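Local coordinates for protein CD180 antigen (Mus musculus, PDB 3T6Q) that probably cooperates with MD-1 and TLR4 in the innate immune response of B-cells to bacterial lipopolysaccharide and leads to NF-kappa-B activation, at residues E394-C399 with Q422-L427; L426-N431 with A450-N455; L475-I480 with L499-H504. One frame throughout, in Å; residues are numbered along the deposited sequence. Where two conformers were deposited one is given.

Interaction 1 (E394-C399 with Q422-L427)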
loop_
_atom_site.group_PDB
_atom_site.type_symbol
_atom_site.label_atom_id
_atom_site.label_comp_id
_atom_site.label_asym_id
_atom_site.label_seq_id
_atom_site.Cartn_x
_atom_site.Cartn_y
_atom_site.Cartn_z
ATOM N N GLU A 394 -37.982 -30.386 39.601
ATOM C CA GLU A 394 -36.715 -30.017 40.255
ATOM C C GLU A 394 -35.476 -30.485 39.477
ATOM O O GLU A 394 -34.584 -31.160 40.002
ATOM C CB GLU A 394 -36.661 -30.481 41.703
ATOM C CG GLU A 394 -35.840 -29.513 42.532
ATOM C CD GLU A 394 -35.786 -29.914 43.989
ATOM O OE1 GLU A 394 -35.384 -29.067 44.819
ATOM O OE2 GLU A 394 -36.127 -31.078 44.284
ATOM N N ALA A 395 -35.468 -30.093 38.208
ATOM C CA ALA A 395 -34.430 -30.437 37.269
ATOM C C ALA A 395 -33.093 -29.732 37.563
ATOM O O ALA A 395 -32.083 -30.107 37.000
ATOM C CB ALA A 395 -34.928 -30.124 35.852
ATOM N N PHE A 396 -33.092 -28.731 38.460
ATOM C CA PHE A 396 -31.929 -27.910 38.722
ATOM C C PHE A 396 -31.627 -27.889 40.234
ATOM O O PHE A 396 -31.102 -26.918 40.757
ATOM C CB PHE A 396 -32.116 -26.508 38.099
ATOM C CG PHE A 396 -32.283 -26.544 36.582
ATOM C CD1 PHE A 396 -31.161 -26.583 35.747
ATOM C CD2 PHE A 396 -33.554 -26.594 35.999
ATOM C CE1 PHE A 396 -31.311 -26.646 34.350
ATOM C CE2 PHE A 396 -33.712 -26.666 34.629
ATOM C CZ PHE A 396 -32.591 -26.690 33.786
ATOM N N LYS A 397 -31.918 -29.005 40.901
ATOM C CA LYS A 397 -31.692 -29.136 42.346
ATOM C C LYS A 397 -30.211 -28.959 42.662
ATOM O O LYS A 397 -29.875 -28.382 43.685
ATOM C CB LYS A 397 -32.174 -30.501 42.839
ATOM C CG LYS A 397 -32.120 -30.600 44.362
ATOM C CD LYS A 397 -32.385 -32.010 44.860
ATOM C CE LYS A 397 -31.071 -32.770 44.935
ATOM N NZ LYS A 397 -31.147 -33.914 45.879
ATOM N N GLU A 398 -29.333 -29.429 41.772
ATOM C CA GLU A 398 -27.879 -29.237 41.936
ATOM C C GLU A 398 -27.362 -27.793 41.851
ATOM O O GLU A 398 -26.243 -27.525 42.313
ATOM C CB GLU A 398 -27.085 -30.140 40.971
ATOM C CG GLU A 398 -27.222 -31.634 41.265
ATOM C CD GLU A 398 -26.669 -32.055 42.643
ATOM O OE1 GLU A 398 -27.400 -32.724 43.393
ATOM O OE2 GLU A 398 -25.506 -31.730 42.983
ATOM N N CYS A 399 -28.180 -26.865 41.326
ATOM C CA CYS A 399 -27.810 -25.454 41.221
ATOM C C CYS A 399 -28.862 -24.520 41.743
ATOM O O CYS A 399 -29.407 -23.710 40.972
ATOM C CB CYS A 399 -27.543 -25.039 39.785
ATOM S SG CYS A 399 -26.495 -26.214 38.936
ATOM N N GLN A 422 -38.693 -25.897 39.949
ATOM C CA GLN A 422 -39.038 -25.847 41.371
ATOM C C GLN A 422 -37.785 -25.518 42.212
ATOM O O GLN A 422 -36.742 -26.062 41.936
ATOM C CB GLN A 422 -39.558 -27.224 41.766
ATOM C CG GLN A 422 -39.995 -27.365 43.207
ATOM C CD GLN A 422 -40.722 -28.678 43.447
ATOM O OE1 GLN A 422 -41.869 -28.829 43.056
ATOM N NE2 GLN A 422 -40.044 -29.637 44.073
ATOM N N ASN A 423 -37.898 -24.667 43.239
ATOM C CA ASN A 423 -36.737 -24.376 44.110
ATOM C C ASN A 423 -35.554 -23.687 43.359
ATOM O O ASN A 423 -34.398 -23.825 43.716
ATOM C CB ASN A 423 -36.277 -25.650 44.863
ATOM C CG ASN A 423 -37.332 -26.177 45.869
ATOM O OD1 ASN A 423 -38.177 -25.432 46.361
ATOM N ND2 ASN A 423 -37.260 -27.467 46.185
ATOM N N LEU A 424 -35.874 -22.909 42.331
ATOM C CA LEU A 424 -34.916 -21.950 41.802
ATOM C C LEU A 424 -35.364 -20.558 42.280
ATOM O O LEU A 424 -35.755 -19.680 41.484
ATOM C CB LEU A 424 -34.851 -22.014 40.273
ATOM C CG LEU A 424 -34.147 -23.251 39.702
ATOM C CD1 LEU A 424 -34.197 -23.188 38.159
ATOM C CD2 LEU A 424 -32.712 -23.388 40.227
ATOM N N HIS A 425 -35.296 -20.389 43.598
ATOM C CA HIS A 425 -35.812 -19.203 44.273
ATOM C C HIS A 425 -35.039 -17.949 44.039
ATOM O O HIS A 425 -35.475 -16.910 44.465
ATOM C CB HIS A 425 -35.847 -19.479 45.781
ATOM C CG HIS A 425 -36.989 -20.366 46.220
ATOM N ND1 HIS A 425 -37.758 -21.074 45.349
ATOM C CD2 HIS A 425 -37.458 -20.680 47.501
ATOM C CE1 HIS A 425 -38.690 -21.766 46.036
ATOM N NE2 HIS A 425 -38.504 -21.527 47.351
ATOM N N LEU A 426 -33.854 -17.998 43.417
ATOM C CA LEU A 426 -33.147 -16.753 43.079
ATOM C C LEU A 426 -33.170 -16.449 41.561
ATOM O O LEU A 426 -32.565 -15.496 41.132
ATOM C CB LEU A 426 -31.674 -16.819 43.551
ATOM C CG LEU A 426 -31.430 -16.936 45.091
ATOM C CD1 LEU A 426 -29.926 -17.042 45.391
ATOM C CD2 LEU A 426 -32.020 -15.713 45.801
ATOM N N LEU A 427 -33.816 -17.287 40.760
ATOM C CA LEU A 427 -33.733 -17.099 39.294
ATOM C C LEU A 427 -34.504 -15.833 38.919
ATOM O O LEU A 427 -35.673 -15.668 39.345
ATOM C CB LEU A 427 -34.335 -18.297 38.564
ATOM C CG LEU A 427 -34.022 -18.310 37.046
ATOM C CD1 LEU A 427 -32.566 -18.696 36.762
ATOM C CD2 LEU A 427 -34.949 -19.357 36.412
HETATM O O HOH W 1 -35.141 -27.012 39.598
HETATM O O HOH W 2 -32.661 -25.960 43.128
#

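Interaction 2 (L426-N431 with A450-N455). With NAG (2-acetamido-2-deoxy-beta-D-glucopyranose), chain F.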
loop_
_atom_site.group_PDB
_atom_site.type_symbol
_atom_site.label_atom_id
_atom_site.label_comp_id
_atom_site.label_asym_id
_atom_site.label_seq_id
_atom_site.Cartn_x
_atom_site.Cartn_y
_atom_site.Cartn_z
ATOM N N LEU A 426 -33.854 -17.998 43.417
ATOM C CA LEU A 426 -33.147 -16.753 43.079
ATOM C C LEU A 426 -33.170 -16.449 41.561
ATOM O O LEU A 426 -32.565 -15.496 41.132
ATOM C CB LEU A 426 -31.674 -16.819 43.551
ATOM C CG LEU A 426 -31.430 -16.936 45.091
ATOM C CD1 LEU A 426 -29.926 -17.042 45.391
ATOM C CD2 LEU A 426 -32.020 -15.713 45.801
ATOM N N LEU A 427 -33.816 -17.287 40.760
ATOM C CA LEU A 427 -33.733 -17.099 39.294
ATOM C C LEU A 427 -34.504 -15.833 38.919
ATOM O O LEU A 427 -35.673 -15.668 39.345
ATOM C CB LEU A 427 -34.335 -18.297 38.564
ATOM C CG LEU A 427 -34.022 -18.310 37.046
ATOM C CD1 LEU A 427 -32.566 -18.696 36.762
ATOM C CD2 LEU A 427 -34.949 -19.357 36.412
ATOM N N LYS A 428 -33.852 -14.956 38.152
ATOM C CA LYS A 428 -34.428 -13.676 37.775
ATOM C C LYS A 428 -34.736 -13.657 36.280
ATOM O O LYS A 428 -35.648 -12.941 35.882
ATOM C CB LYS A 428 -33.465 -12.525 38.051
ATOM C CG LYS A 428 -33.210 -12.288 39.539
ATOM C CD LYS A 428 -32.320 -11.062 39.706
ATOM C CE LYS A 428 -31.060 -11.408 40.479
ATOM N NZ LYS A 428 -30.304 -10.158 40.790
ATOM N N VAL A 429 -33.951 -14.405 35.477
ATOM C CA VAL A 429 -34.061 -14.324 34.013
ATOM C C VAL A 429 -34.138 -15.752 33.444
ATOM O O VAL A 429 -33.259 -16.584 33.725
ATOM C CB VAL A 429 -32.858 -13.602 33.350
ATOM C CG1 VAL A 429 -32.990 -13.649 31.814
ATOM C CG2 VAL A 429 -32.745 -12.145 33.803
ATOM N N LEU A 430 -35.181 -16.024 32.656
ATOM C CA LEU A 430 -35.380 -17.364 32.089
ATOM C C LEU A 430 -35.751 -17.193 30.608
ATOM O O LEU A 430 -36.759 -16.525 30.297
ATOM C CB LEU A 430 -36.488 -18.111 32.860
ATOM C CG LEU A 430 -36.927 -19.492 32.390
ATOM C CD1 LEU A 430 -35.743 -20.472 32.288
ATOM C CD2 LEU A 430 -37.983 -20.057 33.342
ATOM N N ASN A 431 -34.929 -17.751 29.707
ATOM C CA ASN A 431 -35.197 -17.591 28.284
ATOM C C ASN A 431 -35.581 -18.973 27.746
ATOM O O ASN A 431 -34.745 -19.888 27.715
ATOM C CB ASN A 431 -33.987 -16.982 27.522
ATOM C CG ASN A 431 -34.315 -16.639 26.069
ATOM O OD1 ASN A 431 -35.292 -17.115 25.527
ATOM N ND2 ASN A 431 -33.493 -15.832 25.434
ATOM N N ALA A 450 -38.781 -15.287 42.457
ATOM C CA ALA A 450 -37.974 -14.077 42.133
ATOM C C ALA A 450 -37.940 -13.737 40.659
ATOM O O ALA A 450 -37.347 -12.733 40.279
ATOM C CB ALA A 450 -36.534 -14.241 42.651
ATOM N N LEU A 451 -38.557 -14.571 39.814
ATOM C CA LEU A 451 -38.457 -14.376 38.358
ATOM C C LEU A 451 -38.958 -13.003 37.900
ATOM O O LEU A 451 -40.123 -12.653 38.152
ATOM C CB LEU A 451 -39.184 -15.480 37.565
ATOM C CG LEU A 451 -38.698 -15.544 36.101
ATOM C CD1 LEU A 451 -37.243 -16.062 36.053
ATOM C CD2 LEU A 451 -39.608 -16.415 35.228
ATOM N N GLN A 452 -38.084 -12.264 37.209
ATOM C CA GLN A 452 -38.373 -10.917 36.699
ATOM C C GLN A 452 -38.578 -10.846 35.190
ATOM O O GLN A 452 -39.251 -9.936 34.701
ATOM C CB GLN A 452 -37.213 -9.969 37.010
ATOM C CG GLN A 452 -36.986 -9.711 38.504
ATOM C CD GLN A 452 -35.778 -8.816 38.709
ATOM O OE1 GLN A 452 -35.266 -8.216 37.759
ATOM N NE2 GLN A 452 -35.283 -8.763 39.920
ATOM N N HIS A 453 -38.007 -11.807 34.465
ATOM C CA HIS A 453 -37.856 -11.676 33.006
ATOM C C HIS A 453 -38.054 -13.056 32.407
ATOM O O HIS A 453 -37.306 -14.004 32.712
ATOM C CB HIS A 453 -36.472 -11.085 32.698
ATOM C CG HIS A 453 -36.188 -10.794 31.254
ATOM N ND1 HIS A 453 -35.145 -10.016 30.867
ATOM C CD2 HIS A 453 -36.775 -11.270 30.076
ATOM C CE1 HIS A 453 -35.087 -9.965 29.526
ATOM N NE2 HIS A 453 -36.073 -10.742 29.033
ATOM N N LEU A 454 -39.097 -13.203 31.578
ATOM C CA LEU A 454 -39.396 -14.518 30.989
ATOM C C LEU A 454 -39.598 -14.356 29.507
ATOM O O LEU A 454 -40.493 -13.584 29.079
ATOM C CB LEU A 454 -40.655 -15.125 31.602
ATOM C CG LEU A 454 -41.185 -16.459 31.077
ATOM C CD1 LEU A 454 -40.139 -17.552 31.332
ATOM C CD2 LEU A 454 -42.517 -16.786 31.739
ATOM N N ASN A 455 -38.765 -15.037 28.704
ATOM C CA ASN A 455 -38.928 -14.904 27.264
ATOM C C ASN A 455 -39.552 -16.194 26.786
ATOM O O ASN A 455 -38.946 -17.274 26.907
ATOM C CB ASN A 455 -37.567 -14.631 26.563
ATOM C CG ASN A 455 -37.683 -14.397 25.053
ATOM O OD1 ASN A 455 -36.946 -13.589 24.515
ATOM N ND2 ASN A 455 -38.542 -15.124 24.368
HETATM C C1 NAG F . -32.352 -15.217 26.047
HETATM C C2 NAG F . -31.251 -14.796 25.062
HETATM C C3 NAG F . -30.168 -14.033 25.855
HETATM C C4 NAG F . -30.749 -12.854 26.673
HETATM C C5 NAG F . -31.946 -13.327 27.507
HETATM C C6 NAG F . -32.675 -12.173 28.204
HETATM C C7 NAG F . -30.676 -16.171 23.085
HETATM C C8 NAG F . -30.051 -17.452 22.550
HETATM N N2 NAG F . -30.685 -15.997 24.403
HETATM O O3 NAG F . -29.189 -13.526 24.937
HETATM O O4 NAG F . -29.787 -12.415 27.648
HETATM O O5 NAG F . -32.881 -14.046 26.704
HETATM O O6 NAG F . -33.073 -11.211 27.246
HETATM O O7 NAG F . -31.142 -15.337 22.312
HETATM O O HOH W 3 -37.256 -17.226 40.985
#

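Interaction 3 (L475-I480 with L499-H504)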
loop_
_atom_site.group_PDB
_atom_site.type_symbol
_atom_site.label_atom_id
_atom_site.label_comp_id
_atom_site.label_asym_id
_atom_site.label_seq_id
_atom_site.Cartn_x
_atom_site.Cartn_y
_atom_site.Cartn_z
ATOM N N LEU A 475 -46.106 -16.311 38.674
ATOM C CA LEU A 475 -44.895 -15.475 38.563
ATOM C C LEU A 475 -45.141 -14.048 39.110
ATOM O O LEU A 475 -45.120 -13.060 38.381
ATOM C CB LEU A 475 -44.374 -15.471 37.089
ATOM C CG LEU A 475 -44.059 -16.898 36.584
ATOM C CD1 LEU A 475 -43.769 -16.871 35.090
ATOM C CD2 LEU A 475 -42.887 -17.529 37.344
ATOM N N GLY A 476 -45.387 -13.946 40.413
ATOM C CA GLY A 476 -45.750 -12.658 41.035
ATOM C C GLY A 476 -44.743 -11.529 40.876
ATOM O O GLY A 476 -45.149 -10.367 40.896
ATOM N N ARG A 477 -43.436 -11.824 40.724
ATOM C CA ARG A 477 -42.463 -10.719 40.531
ATOM C C ARG A 477 -42.153 -10.376 39.072
ATOM O O ARG A 477 -41.263 -9.554 38.759
ATOM C CB ARG A 477 -41.173 -10.978 41.323
ATOM C CG ARG A 477 -41.443 -11.342 42.782
ATOM C CD ARG A 477 -40.503 -10.686 43.775
ATOM N NE ARG A 477 -41.272 -9.694 44.527
ATOM C CZ ARG A 477 -40.767 -8.747 45.310
ATOM N NH1 ARG A 477 -39.455 -8.622 45.466
ATOM N NH2 ARG A 477 -41.590 -7.912 45.932
ATOM N N LEU A 478 -42.863 -11.017 38.156
ATOM C CA LEU A 478 -42.542 -10.841 36.740
ATOM C C LEU A 478 -42.684 -9.407 36.263
ATOM O O LEU A 478 -43.727 -8.773 36.469
ATOM C CB LEU A 478 -43.416 -11.772 35.886
ATOM C CG LEU A 478 -42.907 -11.948 34.456
ATOM C CD1 LEU A 478 -41.640 -12.825 34.564
ATOM C CD2 LEU A 478 -43.996 -12.734 33.705
ATOM N N GLU A 479 -41.649 -8.906 35.607
ATOM C CA GLU A 479 -41.658 -7.572 35.029
ATOM C C GLU A 479 -41.694 -7.570 33.528
ATOM O O GLU A 479 -42.362 -6.717 32.931
ATOM C CB GLU A 479 -40.447 -6.751 35.495
ATOM C CG GLU A 479 -40.606 -6.302 36.946
ATOM C CD GLU A 479 -39.375 -5.583 37.457
ATOM O OE1 GLU A 479 -38.740 -4.813 36.704
ATOM O OE2 GLU A 479 -39.042 -5.812 38.629
ATOM N N ILE A 480 -40.963 -8.505 32.922
ATOM C CA ILE A 480 -40.795 -8.526 31.463
ATOM C C ILE A 480 -41.312 -9.884 30.971
ATOM O O ILE A 480 -40.890 -10.938 31.469
ATOM C CB ILE A 480 -39.302 -8.368 31.059
ATOM C CG1 ILE A 480 -38.749 -7.037 31.544
ATOM C CG2 ILE A 480 -39.126 -8.532 29.544
ATOM C CD1 ILE A 480 -37.227 -6.951 31.529
ATOM N N LEU A 499 -50.375 -11.182 37.775
ATOM C CA LEU A 499 -49.082 -10.543 37.433
ATOM C C LEU A 499 -49.131 -9.032 37.604
ATOM O O LEU A 499 -49.348 -8.280 36.639
ATOM C CB LEU A 499 -48.668 -10.901 36.006
ATOM C CG LEU A 499 -48.679 -12.412 35.793
ATOM C CD1 LEU A 499 -48.712 -12.700 34.308
ATOM C CD2 LEU A 499 -47.441 -13.020 36.432
ATOM N N LYS A 500 -48.894 -8.568 38.825
ATOM C CA LYS A 500 -49.123 -7.164 39.113
ATOM C C LYS A 500 -47.899 -6.274 38.936
ATOM O O LYS A 500 -48.033 -5.041 38.952
ATOM C CB LYS A 500 -49.807 -7.004 40.500
ATOM C CG LYS A 500 -51.067 -7.896 40.613
ATOM C CD LYS A 500 -51.945 -7.688 41.846
ATOM C CE LYS A 500 -53.232 -8.530 41.818
ATOM N NZ LYS A 500 -54.120 -8.317 40.615
ATOM N N MET A 501 -46.717 -6.865 38.749
ATOM C CA MET A 501 -45.505 -6.048 38.594
ATOM C C MET A 501 -45.040 -5.933 37.145
ATOM O O MET A 501 -43.970 -5.399 36.889
ATOM C CB MET A 501 -44.352 -6.603 39.443
ATOM C CG MET A 501 -44.764 -7.065 40.826
ATOM S SD MET A 501 -43.311 -7.213 41.877
ATOM C CE MET A 501 -44.019 -8.117 43.269
ATOM N N MET A 502 -45.836 -6.429 36.197
ATOM C CA MET A 502 -45.422 -6.361 34.778
ATOM C C MET A 502 -45.315 -4.939 34.316
ATOM O O MET A 502 -46.193 -4.120 34.573
ATOM C CB MET A 502 -46.302 -7.191 33.853
ATOM C CG MET A 502 -46.114 -8.681 34.031
ATOM S SD MET A 502 -46.759 -9.582 32.600
ATOM C CE MET A 502 -48.518 -9.141 32.579
ATOM N N ASN A 503 -44.209 -4.625 33.662
ATOM C CA ASN A 503 -44.048 -3.299 33.068
ATOM C C ASN A 503 -43.560 -3.332 31.607
ATOM O O ASN A 503 -43.389 -2.294 31.007
ATOM C CB ASN A 503 -43.155 -2.383 33.970
ATOM C CG ASN A 503 -41.751 -2.959 34.211
ATOM O OD1 ASN A 503 -41.200 -2.913 35.343
ATOM N ND2 ASN A 503 -41.160 -3.477 33.182
ATOM N N HIS A 504 -43.338 -4.527 31.045
ATOM C CA HIS A 504 -42.937 -4.632 29.637
ATOM C C HIS A 504 -43.554 -5.899 29.077
ATOM O O HIS A 504 -43.182 -7.025 29.469
ATOM C CB HIS A 504 -41.397 -4.625 29.546
ATOM C CG HIS A 504 -40.840 -4.843 28.155
ATOM N ND1 HIS A 504 -40.084 -3.926 27.536
ATOM C CD2 HIS A 504 -40.946 -5.927 27.266
ATOM C CE1 HIS A 504 -39.727 -4.372 26.313
ATOM N NE2 HIS A 504 -40.245 -5.597 26.150
HETATM O O HOH W 4 -45.893 -9.448 38.032
HETATM O O HOH W 5 -47.754 -9.767 41.167
#

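Interaction 1 (E394-C399 with Q422-L427)
With chi2 at 179°, Glu394 carries its CD straight out beyond CG, while Asn423 sets its CG beside its own backbone N (chi1 -65°); the two side chains meet at their polar ends. The contact joins successive turns of a leucine-rich-repeat solenoid, within the loops that run from one repeat to the strand of the next. Asn423 ND2 donates to Glu394 OE1 over 2.8 Å, nearly straight at 173°. The acceptor oxygen lies in the plane of the Asn423 amide, but the donor stands well above the carboxylate plane, and the two planes are steeply inclined to each other.

Deeper in, the backbones are joined through solvent rather than directly. Water 1 accepts from Phe396 N and donates to Gln422 O at 3.0 Å, also lying at the edge of the Phe396 ring, in its plane. Water 2 donates to both Phe396 O (3.0 Å) and Asn423 O (2.8 Å). These waters satisfy carbonyls from both loops, consistent with the wide Phe396 to Leu424 spacing, whose CA atoms are 7.3 Å apart.

The apolar part is small. Phe396 occupies what appears to be the phenylalanine position of the repeat consensus; its ring leads away from the 422-427 loop to pack on Cys368 and on Leu405 of strand 404-406. Each loop carries a type I turn, Phe396 to Cys399 and Leu424 to Leu427. Asn369, from the preceding turn of the solenoid, receives Glu398 N and donates to Glu394 O, tying the 394-399 loop on its other flank. Across the contact, both Leu424 methyls close on Phe396 CB from the same side, CD2 at 3.8 Å and CD1 at 3.9 Å from it.

Interaction 2 (L426-N431 with A450-N455)
Lys428 O takes two backbone donors from the facing segment: Gln452 N at 2.9 Å, with an N-H...O angle of 152°, and His453 N at 3.0 Å in a weak, bent bond (127°). This shared carbonyl opens the pairing of two parallel strands, 429-431 and 453-455, of the kind that lines the concave side of a leucine-rich-repeat solenoid. Further along, Leu430 N donates to His453 O at 2.9 Å and Asn455 N to Leu430 O at 3.0 Å, which fixes Val429 opposite His453, Leu430 opposite Leu454 and Asn431 opposite Asn455. The short strand axes run 4.9 Å apart and only 1° from parallel. Before the strands, water 3 donates to Leu427 O and accepts from Ala450 N.

Leu430 and Leu454 turn into the interior and lie side by side, Leu430 CD2 meeting Leu454 CD1 at 3.9 Å. Leu451 CD1 reaches Leu430 CB as well as Leu427 CD2, so leucines of consecutive repeats pack against one another along the solenoid.

The opposite face bears Val429, Asn431, His453 and Asn455. Asn431 has its CG anti to the backbone N; its ND2 is bonded covalently to NAG C1 at 1.4 Å, while its OD1 accepts from Ser433 N. The sugar bends back over the strands, its O6 coming 3.3 Å from His453 CE1 in a van der Waals contact; the sugar is hydrogen-bonded to Asp406 OD2. Strand 404-406 flanks the pair beyond Val429 and Asn431, and strand 480-482 continues it beyond His453 and Asn455.

Interaction 3 (L475-I480 with L499-H504)
Two consecutive leucine-rich repeats, LRR 17 and LRR 18, meet here along the loops leading into the parallel strands 480-482 and 504-506. Glu479 O is held by two backbone donors. Asn503 N approaches in the carbonyl plane on a lone pair (2.9 Å, N-H...O 163°), whereas His504 N, at 3.1 Å and 142°, comes in nearly along the C=O axis. The double grip sets the register in which Ile480 pairs with His504. Ile480 places CG2 anti to its backbone N (chi1 to CG1 -61°), and this methyl meets His504 CD2 at 3.9 Å as the side chains cross obliquely. The His504 ring goes on to meet that of Tyr527 in the next repeat.

Inside, Leu499 CD2 lies against Leu475, 4.0 Å from Leu475 CB, and it also touches Leu478 CB. Met502 leads away from the 475-480 segment to pack on Phe496 and Leu523; on the way its CG passes Leu478 O at 3.4 Å. On the outer side, Glu479 brings its CG over Met501 O. Met501 was deposited in two conformers, so the approach of its methyl to the Arg477 guanidinium is doubtful.

Solvent joins the two loops where they part. Water 5 accepts from Lys500 N and donates to Gly476 O. That same carbonyl receives a second water: water 4 accepts a hydrogen bond from Met501 N and donates to Gly476 O at 3.1 Å and to Leu478 O at 2.8 Å.

In the fold
From the N terminus, interaction 1 comes first, its segments 394-399 and 422-427 closing a loop that contains strands 404-406 and 412-413. Interaction 2 begins where it ends, sharing Leu426 and Leu427, and closes the next turn at 450-455; His425 O packs on Ala450 CB at the junction. Interaction 3 follows in series, closing the turn from 475-480 to 499-504. None nests inside another. Interactions 2 and 3 touch although separate in sequence: Gln452 O probably accepts from Glu479 N and Ile480 N, and His453 packs on Ile480. Interactions 1 and 3 do not touch, their nearest atoms about 7 Å apart. Together they tie repeats 13 to 18 turn by turn along the solenoid.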